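Local coordinates for protein ribosomal RNA small subunit methyltransferase E (Legionella pneumophila, PDB 5O95) that probably methylates the N3 position of a specific uridine in 16S ribosomal RNA, using S-adenosyl-L-methionine as the methyl donor, at residues 18-23 against 64-69; 129-134 against 153-158; 168-173 against 184-189. One frame throughout, in Å; residues are numbered along the deposited sequence.

Contact 1: residues 18-23 against 64-69; sequences GQLLEL and QVFVRI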
loop_
_atom_site.group_PDB
_atom_site.type_symbol
_atom_site.label_atom_id
_atom_site.label_comp_id
_atom_site.label_asym_id
_atom_site.label_seq_id
_atom_site.Cartn_x
_atom_site.Cartn_y
_atom_site.Cartn_z
ATOM N N GLY B 18 26.221 -29.749 3.183
ATOM C CA GLY B 18 27.283 -30.118 4.094
ATOM C C GLY B 18 28.288 -29.025 4.385
ATOM O O GLY B 18 29.132 -29.211 5.268
ATOM N N GLN B 19 28.225 -27.889 3.688
ATOM C CA GLN B 19 29.203 -26.839 3.926
ATOM C C GLN B 19 28.852 -26.045 5.173
ATOM O O GLN B 19 27.681 -25.898 5.533
ATOM C CB GLN B 19 29.301 -25.896 2.727
ATOM C CG GLN B 19 30.061 -26.544 1.560
ATOM C CD GLN B 19 30.130 -25.675 0.319
ATOM O OE1 GLN B 19 29.538 -24.598 0.265
ATOM N NE2 GLN B 19 30.854 -26.145 -0.690
ATOM N N LEU B 20 29.887 -25.536 5.831
ATOM C CA LEU B 20 29.736 -24.628 6.956
ATOM C C LEU B 20 29.907 -23.204 6.449
ATOM O O LEU B 20 30.866 -22.903 5.734
ATOM C CB LEU B 20 30.778 -24.920 8.037
ATOM C CG LEU B 20 30.597 -24.138 9.344
ATOM C CD1 LEU B 20 29.326 -24.560 10.063
ATOM C CD2 LEU B 20 31.814 -24.338 10.244
ATOM N N LEU B 21 28.967 -22.337 6.806
ATOM C CA LEU B 21 28.998 -20.950 6.366
ATOM C C LEU B 21 28.977 -20.046 7.589
ATOM O O LEU B 21 28.037 -20.105 8.391
ATOM C CB LEU B 21 27.791 -20.659 5.477
ATOM C CG LEU B 21 27.607 -19.198 5.078
ATOM C CD1 LEU B 21 28.794 -18.720 4.254
ATOM C CD2 LEU B 21 26.299 -19.036 4.320
ATOM N N GLU B 22 30.014 -19.225 7.740
ATOM C CA GLU B 22 29.962 -18.134 8.698
ATOM C C GLU B 22 29.181 -16.996 8.060
ATOM O O GLU B 22 29.573 -16.471 7.009
ATOM C CB GLU B 22 31.363 -17.654 9.067
ATOM C CG GLU B 22 31.323 -16.534 10.090
ATOM C CD GLU B 22 32.699 -16.060 10.492
ATOM O OE1 GLU B 22 33.680 -16.652 10.015
ATOM O OE2 GLU B 22 32.795 -15.101 11.281
ATOM N N LEU B 23 28.061 -16.631 8.668
ATOM C CA LEU B 23 27.260 -15.580 8.069
ATOM C C LEU B 23 28.066 -14.300 7.978
ATOM O O LEU B 23 28.975 -14.064 8.776
ATOM C CB LEU B 23 26.014 -15.341 8.911
ATOM C CG LEU B 23 25.063 -16.529 8.980
ATOM C CD1 LEU B 23 23.843 -16.105 9.805
ATOM C CD2 LEU B 23 24.636 -16.974 7.593
ATOM N N GLN B 64 29.243 -13.745 15.812
ATOM C CA GLN B 64 29.551 -14.692 14.754
ATOM C C GLN B 64 28.517 -15.805 14.787
ATOM O O GLN B 64 28.250 -16.382 15.846
ATOM C CB GLN B 64 30.938 -15.293 14.951
ATOM C CG GLN B 64 32.093 -14.380 14.594
ATOM C CD GLN B 64 33.431 -15.086 14.743
ATOM O OE1 GLN B 64 33.837 -15.434 15.851
ATOM N NE2 GLN B 64 34.113 -15.317 13.625
ATOM N N VAL B 65 27.924 -16.089 13.636
ATOM C CA VAL B 65 26.965 -17.179 13.493
ATOM C C VAL B 65 27.494 -18.121 12.418
ATOM O O VAL B 65 27.716 -17.693 11.276
ATOM C CB VAL B 65 25.568 -16.663 13.124
ATOM C CG1 VAL B 65 24.598 -17.835 13.026
ATOM C CG2 VAL B 65 25.073 -15.643 14.162
ATOM N N PHE B 66 27.678 -19.399 12.776
ATOM C CA PHE B 66 28.084 -20.444 11.839
ATOM C C PHE B 66 26.902 -21.371 11.563
ATOM O O PHE B 66 26.320 -21.927 12.494
ATOM C CB PHE B 66 29.251 -21.259 12.405
ATOM C CG PHE B 66 30.489 -20.449 12.626
ATOM C CD1 PHE B 66 30.682 -19.766 13.817
ATOM C CD2 PHE B 66 31.456 -20.349 11.636
ATOM C CE1 PHE B 66 31.818 -19.001 14.019
ATOM C CE2 PHE B 66 32.603 -19.594 11.839
ATOM C CZ PHE B 66 32.780 -18.918 13.026
ATOM N N VAL B 67 26.556 -21.535 10.295
ATOM C CA VAL B 67 25.404 -22.344 9.916
ATOM C C VAL B 67 25.861 -23.499 9.042
ATOM O O VAL B 67 26.790 -23.376 8.241
ATOM C CB VAL B 67 24.282 -21.528 9.237
ATOM C CG1 VAL B 67 23.977 -20.289 10.061
ATOM C CG2 VAL B 67 24.634 -21.181 7.787
ATOM N N ARG B 68 25.192 -24.630 9.198
ATOM C CA ARG B 68 25.498 -25.829 8.435
ATOM C C ARG B 68 24.449 -25.957 7.339
ATOM O O ARG B 68 23.252 -26.019 7.629
ATOM C CB ARG B 68 25.512 -27.049 9.357
ATOM C CG ARG B 68 25.863 -28.362 8.656
ATOM C CD ARG B 68 27.307 -28.365 8.131
ATOM N NE ARG B 68 28.289 -28.234 9.205
ATOM C CZ ARG B 68 29.605 -28.337 9.030
ATOM N NH1 ARG B 68 30.091 -28.561 7.818
ATOM N NH2 ARG B 68 30.434 -28.205 10.061
ATOM N N ILE B 69 24.898 -25.920 6.086
ATOM C CA ILE B 69 24.012 -26.049 4.938
ATOM C C ILE B 69 23.628 -27.516 4.796
ATOM O O ILE B 69 24.497 -28.378 4.608
ATOM C CB ILE B 69 24.695 -25.566 3.648
ATOM C CG1 ILE B 69 25.327 -24.182 3.821
ATOM C CG2 ILE B 69 23.703 -25.611 2.492
ATOM C CD1 ILE B 69 24.350 -23.106 4.025
HETATM O O HOH W 1 36.189 -17.169 11.709
HETATM O O HOH W 2 28.591 -14.190 11.557
#
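Leu21 and Val67 form the central hydrogen-bonded pair between these antiparallel strands, each N-H meeting the other's carbonyl, with Leu21 N to Val67 O at 2.8 Å. The backbone ladder goes on at both ends, where Leu23 N donates to Val65 O and Ile69 N to Gln19 O. Gly18 N to Ile69 O, at 2.6 Å, closes the far end, and a water joins Leu23 O to Val65 N.

Two polar side chains reach across on the face that carries Leu20, Glu22, Phe66 and Arg68. The Arg68 chain is bent at chi2 and chi3, and its NH1 donates to Gly18 O (2.8 Å), which lies in the guanidinium plane; Leu20 CB lies over one face of that group, toward its rim. Arg68 NE is also salt-bridged to Glu58. Gln64 NE2 bonds Glu22 OE2 at 2.7 Å from above the carboxylate plane.

This pairing adds strand 20-22 to strand 64-74 as an outer strand, within this chain, of the five-stranded mixed sheet of the region assigned to the PUA domain.

Around the Phe66 ring, Glu22 CG lies over one face, 4.2 Å from the centroid, in a CH-pi contact, and Arg59 makes a cation-pi contact.

Of the apolar contacts, Leu21 CB meets Val67 CG2 at 3.9 Å on the other face. At the end of the ladder Leu23 CD1 packs on Val65 CG1 at 3.7 Å.

Contact 2: residues 129-134 against 153-158; sequences KKMHQW and LRQPVY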
loop_
_atom_site.group_PDB
_atom_site.type_symbol
_atom_site.label_atom_id
_atom_site.label_comp_id
_atom_site.label_asym_id
_atom_site.label_seq_id
_atom_site.Cartn_x
_atom_site.Cartn_y
_atom_site.Cartn_z
ATOM N N LYS B 129 24.144 7.428 1.214
ATOM C CA LYS B 129 23.600 6.771 2.395
ATOM C C LYS B 129 22.192 6.255 2.131
ATOM O O LYS B 129 21.836 5.167 2.582
ATOM C CB LYS B 129 23.597 7.718 3.591
ATOM C CG LYS B 129 25.007 8.085 4.078
ATOM C CD LYS B 129 24.956 9.021 5.274
ATOM C CE LYS B 129 26.331 9.607 5.558
ATOM N NZ LYS B 129 27.367 8.538 5.590
ATOM N N LYS B 130 21.365 7.048 1.442
ATOM C CA LYS B 130 20.008 6.595 1.133
ATOM C C LYS B 130 20.020 5.351 0.258
ATOM O O LYS B 130 19.238 4.423 0.481
ATOM C CB LYS B 130 19.220 7.721 0.463
ATOM C CG LYS B 130 18.734 8.778 1.423
ATOM C CD LYS B 130 17.667 8.181 2.319
ATOM C CE LYS B 130 16.893 9.272 3.031
ATOM N NZ LYS B 130 16.126 8.673 4.158
ATOM N N MET B 131 20.916 5.303 -0.731
ATOM C CA MET B 131 20.980 4.132 -1.604
ATOM C C MET B 131 21.380 2.877 -0.830
ATOM O O MET B 131 20.846 1.783 -1.086
ATOM C CB MET B 131 21.932 4.398 -2.770
ATOM C CG MET B 131 21.451 5.496 -3.739
ATOM S SD MET B 131 20.073 4.841 -4.709
ATOM C CE MET B 131 20.889 3.558 -5.688
ATOM N N HIS B 132 22.300 3.016 0.132
ATOM C CA HIS B 132 22.667 1.881 0.984
ATOM C C HIS B 132 21.472 1.422 1.808
ATOM O O HIS B 132 21.148 0.225 1.858
ATOM C CB HIS B 132 23.823 2.282 1.908
ATOM C CG HIS B 132 24.313 1.163 2.775
ATOM N ND1 HIS B 132 25.221 0.224 2.331
ATOM C CD2 HIS B 132 24.026 0.829 4.058
ATOM C CE1 HIS B 132 25.461 -0.648 3.296
ATOM N NE2 HIS B 132 24.750 -0.302 4.356
ATOM N N GLN B 133 20.760 2.386 2.414
ATOM C CA GLN B 133 19.624 2.061 3.262
ATOM C C GLN B 133 18.491 1.465 2.446
ATOM O O GLN B 133 17.839 0.518 2.891
ATOM C CB GLN B 133 19.139 3.319 3.979
ATOM C CG GLN B 133 20.156 3.862 4.951
ATOM C CD GLN B 133 19.837 5.276 5.393
ATOM O OE1 GLN B 133 18.728 5.772 5.179
ATOM N NE2 GLN B 133 20.814 5.938 6.006
ATOM N N TRP B 134 18.252 2.009 1.248
ATOM C CA TRP B 134 17.180 1.504 0.396
ATOM C C TRP B 134 17.481 0.102 -0.099
ATOM O O TRP B 134 16.569 -0.738 -0.177
ATOM C CB TRP B 134 16.960 2.425 -0.798
ATOM C CG TRP B 134 16.405 3.749 -0.422
ATOM C CD1 TRP B 134 15.734 4.065 0.731
ATOM C CD2 TRP B 134 16.488 4.950 -1.187
ATOM N NE1 TRP B 134 15.382 5.398 0.719
ATOM C CE2 TRP B 134 15.835 5.961 -0.448
ATOM C CE3 TRP B 134 17.040 5.268 -2.432
ATOM C CZ2 TRP B 134 15.732 7.279 -0.907
ATOM C CZ3 TRP B 134 16.940 6.590 -2.890
ATOM C CH2 TRP B 134 16.278 7.568 -2.129
ATOM N N LEU B 153 18.278 -2.011 -8.069
ATOM C CA LEU B 153 18.108 -0.648 -7.583
ATOM C C LEU B 153 19.086 0.186 -8.390
ATOM O O LEU B 153 20.303 -0.005 -8.295
ATOM C CB LEU B 153 18.373 -0.549 -6.083
ATOM C CG LEU B 153 18.410 0.872 -5.493
ATOM C CD1 LEU B 153 17.097 1.587 -5.721
ATOM C CD2 LEU B 153 18.711 0.810 -3.997
ATOM N N ARG B 154 18.554 1.055 -9.234
ATOM C CA ARG B 154 19.369 1.859 -10.125
ATOM C C ARG B 154 19.742 3.176 -9.461
ATOM O O ARG B 154 19.070 3.648 -8.547
ATOM C CB ARG B 154 18.604 2.143 -11.418
ATOM C CG ARG B 154 18.358 0.926 -12.274
ATOM C CD ARG B 154 19.469 0.727 -13.277
ATOM N NE ARG B 154 19.046 -0.136 -14.373
ATOM C CZ ARG B 154 18.517 0.304 -15.510
ATOM N NH1 ARG B 154 18.346 1.606 -15.707
ATOM N NH2 ARG B 154 18.158 -0.556 -16.452
ATOM N N GLN B 155 20.837 3.759 -9.935
ATOM C CA GLN B 155 21.248 5.073 -9.456
ATOM C C GLN B 155 20.190 6.117 -9.824
ATOM O O GLN B 155 19.564 6.020 -10.887
ATOM C CB GLN B 155 22.590 5.442 -10.076
ATOM C CG GLN B 155 23.743 4.633 -9.526
ATOM C CD GLN B 155 23.922 4.830 -8.035
ATOM O OE1 GLN B 155 23.904 5.961 -7.536
ATOM N NE2 GLN B 155 24.084 3.730 -7.312
ATOM N N PRO B 156 19.955 7.116 -8.969
ATOM C CA PRO B 156 18.972 8.153 -9.307
ATOM C C PRO B 156 19.345 8.873 -10.595
ATOM O O PRO B 156 20.522 9.091 -10.891
ATOM C CB PRO B 156 19.027 9.100 -8.104
ATOM C CG PRO B 156 19.513 8.245 -6.976
ATOM C CD PRO B 156 20.508 7.308 -7.617
ATOM N N VAL B 157 18.321 9.242 -11.372
ATOM C CA VAL B 157 18.528 10.005 -12.598
ATOM C C VAL B 157 17.413 11.030 -12.728
ATOM O O VAL B 157 16.336 10.895 -12.136
ATOM C CB VAL B 157 18.580 9.138 -13.881
ATOM C CG1 VAL B 157 19.778 8.179 -13.868
ATOM C CG2 VAL B 157 17.275 8.393 -14.095
ATOM N N TYR B 158 17.691 12.062 -13.527
ATOM C CA TYR B 158 16.643 13.002 -13.897
ATOM C C TYR B 158 15.721 12.393 -14.946
ATOM O O TYR B 158 16.065 11.438 -15.647
ATOM C CB TYR B 158 17.243 14.304 -14.434
ATOM C CG TYR B 158 17.827 15.189 -13.360
ATOM C CD1 TYR B 158 19.120 14.997 -12.902
ATOM C CD2 TYR B 158 17.076 16.208 -12.791
ATOM C CE1 TYR B 158 19.653 15.799 -11.910
ATOM C CE2 TYR B 158 17.600 17.015 -11.803
ATOM C CZ TYR B 158 18.886 16.805 -11.364
ATOM O OH TYR B 158 19.411 17.608 -10.380
#
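Within the beta-alpha-beta unit made of strand 109-114, helix 124-145 and strand 152-158, Met131 is the main residue by which the helix reaches the start of the last strand, touching Leu153, Arg154, Gln155 and Pro156. The contact is apolar, with no hydrogen bond between 129-134 and 153-158.

Met131 does its work with its sulfur and terminal methyl. The chain bends at chi2 (-73°) and again at chi3 (-66°), which set SD and then CE. SD meets the Pro156 ring tip to tip, 3.8 Å from Pro156 CD, with Pro156 CG a little farther away. CE is shared among three residues: it is 3.7 Å from Leu153 CG, 3.6 Å from Gln155 NE2 and 3.4 Å from Arg154 O. That carbonyl oxygen is buried here and has no hydrogen-bond partner in the model; its neighbour across the contact is a methyl group. Gln155 comes in obliquely: its CB starts out away from the helix, and the bend at chi2 allows the amide to return to the methionine methyl.

Leu153 CD2 lies 3.7 Å from Met131 O and, about one turn along the helix, 4.0 Å from Trp134 CB. Trp134 joins in through its CB, while its indole packs on Met95 and Met99 of helix 94-104 and on Pro112, and its NE1 bonds Glu96, which also takes a salt bridge from Lys130.

Strand 152-158 is, within this chain, an outermost strand of the six-stranded parallel sheet, and a helix packed by its apolar side chains beside the strand that follows it is the usual arrangement of a beta-alpha-beta crossover, here in a methyltransferase domain of the SPOUT clan.

Contact 3: residues 168-173 against 184-189; sequences EHLKLI and DYPVQP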
loop_
_atom_site.group_PDB
_atom_site.type_symbol
_atom_site.label_atom_id
_atom_site.label_comp_id
_atom_site.label_asym_id
_atom_site.label_seq_id
_atom_site.Cartn_x
_atom_site.Cartn_y
_atom_site.Cartn_z
ATOM N N GLU B 168 11.869 -0.499 -22.353
ATOM C CA GLU B 168 10.786 -1.430 -22.070
ATOM C C GLU B 168 9.732 -1.386 -23.176
ATOM O O GLU B 168 9.505 -0.351 -23.810
ATOM C CB GLU B 168 10.144 -1.082 -20.720
ATOM C CG GLU B 168 10.960 -1.479 -19.489
ATOM C CD GLU B 168 12.097 -0.518 -19.183
ATOM O OE1 GLU B 168 12.120 0.586 -19.766
ATOM O OE2 GLU B 168 12.965 -0.855 -18.350
ATOM N N HIS B 169 9.077 -2.531 -23.404
ATOM C CA HIS B 169 8.131 -2.631 -24.517
ATOM C C HIS B 169 6.882 -1.791 -24.291
ATOM O O HIS B 169 6.294 -1.283 -25.252
ATOM C CB HIS B 169 7.731 -4.085 -24.769
ATOM C CG HIS B 169 8.815 -4.910 -25.388
ATOM N ND1 HIS B 169 8.556 -6.005 -26.183
ATOM C CD2 HIS B 169 10.163 -4.802 -25.326
ATOM C CE1 HIS B 169 9.697 -6.538 -26.583
ATOM N NE2 HIS B 169 10.688 -5.827 -26.076
ATOM N N LEU B 170 6.456 -1.650 -23.044
ATOM C CA LEU B 170 5.322 -0.810 -22.690
ATOM C C LEU B 170 5.823 0.268 -21.744
ATOM O O LEU B 170 6.541 -0.031 -20.786
ATOM C CB LEU B 170 4.237 -1.646 -22.006
ATOM C CG LEU B 170 3.015 -0.879 -21.481
ATOM C CD1 LEU B 170 2.266 -0.186 -22.621
ATOM C CD2 LEU B 170 2.098 -1.836 -20.721
ATOM N N LYS B 171 5.466 1.519 -22.017
ATOM C CA LYS B 171 5.979 2.642 -21.244
ATOM C C LYS B 171 4.804 3.497 -20.794
ATOM O O LYS B 171 4.058 4.019 -21.626
ATOM C CB LYS B 171 6.989 3.446 -22.066
ATOM C CG LYS B 171 8.227 2.629 -22.432
ATOM C CD LYS B 171 9.276 3.423 -23.198
ATOM C CE LYS B 171 8.872 3.643 -24.644
ATOM N NZ LYS B 171 10.053 4.024 -25.498
ATOM N N LEU B 172 4.622 3.592 -19.481
ATOM C CA LEU B 172 3.464 4.255 -18.908
ATOM C C LEU B 172 3.899 5.344 -17.940
ATOM O O LEU B 172 4.948 5.262 -17.300
ATOM C CB LEU B 172 2.591 3.259 -18.159
ATOM C CG LEU B 172 2.090 2.096 -18.998
ATOM C CD1 LEU B 172 1.399 1.094 -18.069
ATOM C CD2 LEU B 172 1.137 2.568 -20.070
ATOM N N ILE B 173 3.068 6.374 -17.830
ATOM C CA ILE B 173 3.298 7.432 -16.860
ATOM C C ILE B 173 1.969 7.728 -16.181
ATOM O O ILE B 173 0.938 7.843 -16.848
ATOM C CB ILE B 173 3.911 8.681 -17.531
ATOM C CG1 ILE B 173 4.150 9.803 -16.517
ATOM C CG2 ILE B 173 3.079 9.119 -18.732
ATOM C CD1 ILE B 173 5.061 10.885 -17.068
ATOM N N ASP B 184 -6.847 -0.376 -21.551
ATOM C CA ASP B 184 -6.537 0.105 -22.893
ATOM C C ASP B 184 -5.078 -0.095 -23.276
ATOM O O ASP B 184 -4.682 0.316 -24.372
ATOM C CB ASP B 184 -6.874 1.591 -23.013
ATOM C CG ASP B 184 -8.315 1.884 -22.672
ATOM O OD1 ASP B 184 -9.203 1.174 -23.189
ATOM O OD2 ASP B 184 -8.554 2.809 -21.868
ATOM N N TYR B 185 -4.273 -0.695 -22.405
ATOM C CA TYR B 185 -2.867 -0.895 -22.719
ATOM C C TYR B 185 -2.531 -2.379 -22.701
ATOM O O TYR B 185 -3.114 -3.140 -21.922
ATOM C CB TYR B 185 -1.975 -0.167 -21.706
ATOM C CG TYR B 185 -2.120 1.329 -21.775
ATOM C CD1 TYR B 185 -1.820 2.017 -22.945
ATOM C CD2 TYR B 185 -2.564 2.057 -20.677
ATOM C CE1 TYR B 185 -1.962 3.389 -23.026
ATOM C CE2 TYR B 185 -2.709 3.434 -20.753
ATOM C CZ TYR B 185 -2.391 4.088 -21.924
ATOM O OH TYR B 185 -2.534 5.457 -22.010
ATOM N N PRO B 186 -1.583 -2.819 -23.542
ATOM C CA PRO B 186 -1.165 -4.239 -23.581
ATOM C C PRO B 186 -0.230 -4.585 -22.428
ATOM O O PRO B 186 0.997 -4.728 -22.574
ATOM C CB PRO B 186 -0.484 -4.338 -24.951
ATOM C CG PRO B 186 0.147 -2.989 -25.132
ATOM C CD PRO B 186 -0.874 -2.011 -24.552
ATOM N N VAL B 187 -0.808 -4.711 -21.233
ATOM C CA VAL B 187 -0.043 -5.040 -20.033
ATOM C C VAL B 187 0.204 -6.545 -20.052
ATOM O O VAL B 187 -0.672 -7.341 -19.712
ATOM C CB VAL B 187 -0.743 -4.585 -18.752
ATOM C CG1 VAL B 187 0.130 -4.892 -17.553
ATOM C CG2 VAL B 187 -1.071 -3.086 -18.813
ATOM N N GLN B 188 1.407 -6.934 -20.457
ATOM C CA GLN B 188 1.781 -8.326 -20.644
ATOM C C GLN B 188 3.295 -8.387 -20.712
ATOM O O GLN B 188 3.945 -7.369 -20.975
ATOM C CB GLN B 188 1.182 -8.877 -21.940
ATOM C CG GLN B 188 1.612 -8.116 -23.168
ATOM C CD GLN B 188 0.766 -8.458 -24.374
ATOM O OE1 GLN B 188 -0.455 -8.308 -24.351
ATOM N NE2 GLN B 188 1.412 -8.932 -25.434
ATOM N N PRO B 189 3.887 -9.549 -20.459
ATOM C CA PRO B 189 5.336 -9.674 -20.588
ATOM C C PRO B 189 5.775 -9.276 -21.986
ATOM O O PRO B 189 4.995 -9.391 -22.943
ATOM C CB PRO B 189 5.576 -11.170 -20.331
ATOM C CG PRO B 189 4.449 -11.568 -19.449
ATOM C CD PRO B 189 3.263 -10.786 -19.956
#
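The Tyr185 ring takes Leu172 CD2 on one face, with the methyl 3.7 Å above the plane and over the ring centre. This is a CH-pi contact, 13° off the ring normal at the centroid. The methyl is almost equally far from several ring carbons, the nearest being Tyr185 CD2 at 3.8 Å, and the two side chains slide past each other in opposite directions. At the ring's polar end Tyr185 OH is hydrogen-bonded to Pro217 O, which ties the tyrosine to strand 216-218. Next to it, the puckered Pro186 ring is met at CD, where Leu170 CD1 comes within 4.1 Å while the two side chains cross obliquely.

Leu170 spreads its two methyls over three residues. Its CG is anti to the backbone N (chi1 176°), with CD1 near Pro186 CD and Tyr185 CB. CD2 faces the next part of the loop, 3.6 Å from Pro186 O and 3.9 Å from Val187 CG2. No hydrogen bond crosses between 168-173 and 184-189. The shape of the loop comes from within: Pro186 is the centre of an inverse gamma turn, closed by Val187 N to Tyr185 O at 2.9 Å, and through this turn Tyr185, Pro186 and Val187 meet Leu170, while Tyr185 also meets Leu172.

Strand 170-174 runs between 191-196 and 216-218 in the parallel sheet. Leu174, a little farther along it and about 7 Å from Leu172, side chain to side chain, binds S-adenosyl-L-methionine in a structure of this protein, though no cofactor is bound to this chain here. The loop lies over the strand's leucines, and helix 227-242 completes the packing, with Leu238 touching both Leu172 and Val187 and Ala241 touching Val187.

Overall arrangement
From the N terminus the three contacts follow one another in series, none nesting or crossing. Contact 1 closes a 40-residue loop holding helix 25-34 and strands 42-46 and 51-61, and adds the outer strand 20-22 to the mixed sheet of the PUA region. The chain then enters the parallel sheet of the methyltransferase domain, where contact 2 closes the passage from helix 124-145 to strand 152-158 at one outer edge. Contact 3 closes a shorter loop between strand 170-174 and 191-196, toward the other edge. Contacts 2 and 3 share that sheet, their centres about 25 Å apart, whereas contacts 1 and 3 lie on opposite sides of the chain's centre, about 44 Å apart between centres.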